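Local atomic coordinates of DUF1573 domain-containing protein (Porphyromonas gingivalis, PDB entry 2QSV), a protein that is of unknown function, possibly linked to cysteine-type peptidase activity, and whose C-terminal part, with two Ig-like (E-set) domains, binds a sodium ion. Residues R158-T163 / P185-A190. Numbering follows the deposited sequence. Where two conformers were deposited one is given.
Sequences RNPALT and PQVMKA. With NA (sodium ion), chain C.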
# COMPACT_ATOMS: atom_id res chain seq x y z
N ARG A 158 3.70 5.23 -4.16
CA ARG A 158 2.68 4.77 -5.11
C ARG A 158 2.85 5.47 -6.49
O ARG A 158 2.56 4.89 -7.52
CB ARG A 158 1.25 5.00 -4.57
CG ARG A 158 0.92 4.32 -3.21
CD ARG A 158 1.08 2.80 -3.23
NE ARG A 158 0.55 2.15 -2.00
CZ ARG A 158 0.99 1.00 -1.47
NH1 ARG A 158 2.00 0.33 -2.03
NH2 ARG A 158 0.40 0.51 -0.36
N ASN A 159 3.33 6.69 -6.49
CA ASN A 159 3.55 7.41 -7.73
C ASN A 159 4.76 6.88 -8.50
O ASN A 159 5.87 6.77 -7.92
CB ASN A 159 3.67 8.90 -7.40
CG ASN A 159 3.59 9.79 -8.63
OD1 ASN A 159 4.39 9.67 -9.57
ND2 ASN A 159 2.63 10.68 -8.62
N PRO A 160 4.56 6.54 -9.82
CA PRO A 160 5.59 5.97 -10.65
C PRO A 160 6.74 6.92 -10.98
O PRO A 160 7.76 6.46 -11.47
CB PRO A 160 4.82 5.58 -11.95
CG PRO A 160 3.72 6.56 -12.02
CD PRO A 160 3.28 6.69 -10.58
N ALA A 161 6.59 8.21 -10.76
CA ALA A 161 7.68 9.16 -10.99
C ALA A 161 8.60 9.31 -9.74
O ALA A 161 9.64 9.95 -9.82
CB ALA A 161 7.13 10.53 -11.37
N LEU A 162 8.19 8.72 -8.62
CA LEU A 162 8.83 8.95 -7.31
C LEU A 162 9.41 7.65 -6.74
O LEU A 162 8.69 6.65 -6.63
CB LEU A 162 7.81 9.51 -6.31
CG LEU A 162 8.23 9.74 -4.83
CD1 LEU A 162 9.35 10.77 -4.63
CD2 LEU A 162 7.03 10.15 -4.01
N THR A 163 10.69 7.67 -6.38
CA THR A 163 11.30 6.57 -5.63
C THR A 163 11.97 7.06 -4.35
O THR A 163 12.34 8.22 -4.27
CB THR A 163 12.33 5.76 -6.45
OG1 THR A 163 13.35 6.64 -6.93
CG2 THR A 163 11.65 5.06 -7.64
N PRO A 185 11.06 13.43 -14.11
CA PRO A 185 10.14 14.30 -14.85
C PRO A 185 9.70 13.69 -16.20
O PRO A 185 8.66 14.10 -16.71
CB PRO A 185 10.98 15.57 -15.11
CG PRO A 185 12.36 15.10 -15.07
CD PRO A 185 12.42 13.99 -14.06
N GLN A 186 10.50 12.80 -16.77
CA GLN A 186 10.13 12.08 -18.01
C GLN A 186 8.94 11.14 -17.81
O GLN A 186 8.14 10.94 -18.75
CB GLN A 186 11.33 11.33 -18.61
CG GLN A 186 12.53 12.24 -18.92
CD GLN A 186 12.15 13.56 -19.64
OE1 GLN A 186 11.51 13.55 -20.69
NE2 GLN A 186 12.57 14.69 -19.08
N VAL A 187 8.82 10.58 -16.60
CA VAL A 187 7.70 9.73 -16.25
C VAL A 187 6.49 10.61 -16.10
O VAL A 187 5.44 10.27 -16.62
CB VAL A 187 7.95 8.84 -14.96
CG1 VAL A 187 6.68 8.13 -14.48
CG2 VAL A 187 9.03 7.81 -15.24
N MSE A 188 6.65 11.75 -15.43
CA MSE A 188 5.55 12.71 -15.27
C MSE A 188 5.02 13.21 -16.63
O MSE A 188 3.80 13.34 -16.82
CB MSE A 188 6.00 13.92 -14.45
CG MSE A 188 6.52 13.60 -13.06
SE MSE A 188 7.33 15.17 -12.22
CE MSE A 188 5.97 16.56 -12.41
N LYS A 189 5.93 13.49 -17.56
CA LYS A 189 5.54 13.89 -18.90
C LYS A 189 4.80 12.75 -19.63
O LYS A 189 3.66 12.93 -20.04
CB LYS A 189 6.74 14.40 -19.70
CG LYS A 189 6.99 15.86 -19.48
CD LYS A 189 8.20 16.36 -20.23
CE LYS A 189 9.46 15.77 -19.67
NZ LYS A 189 10.62 16.68 -19.91
N ALA A 190 5.44 11.58 -19.74
CA ALA A 190 4.78 10.40 -20.31
C ALA A 190 3.39 10.12 -19.72
O ALA A 190 2.55 9.56 -20.39
CB ALA A 190 5.67 9.18 -20.20
NA NA C . 6.92 4.52 -7.15
O HOH W 1 5.19 2.82 -7.89
O HOH W 2 8.61 4.06 -8.28
O HOH W 3 8.40 2.79 -5.92
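The flat peptide joining P160 to A161 carries a methyl of V187 on one face, while the sodium ion lies on the side of the other. V187 CG1 sits over the carbonyl, 3.6 Å from P160 O and 3.7 Å from A161 N. Having CG1 anti to the backbone N (chi1 171°) swings this branch from the helix onto the peptide, where it also meets the proline ring through P160 CB. At the peptide's edge, the N159 side-chain amide accepts A161 N-H at N159 OD1 (2.9 Å, 161°), in the plane of its own carbonyl. This Asx turn overlaps a type I turn from N159 to L162, which is part of the crossing from strand 150-157 to strand 162-166, in opposite sheets of the Ig-like sandwich. Helix 185-190 lies on another such passage, from 176-183 to 195-204. Its M188 touches A161 CB with CG at 3.6 Å, and V183 also borders the selenomethionine. No hydrogen bond spans the two segments, although A161 is joined by a backbone hydrogen bond to D184, just before the helix. The turn directs N159 O (2.6 Å) and L162 O (2.8 Å) onto the sodium ion, whose shell is completed by T157 OG1 and three waters.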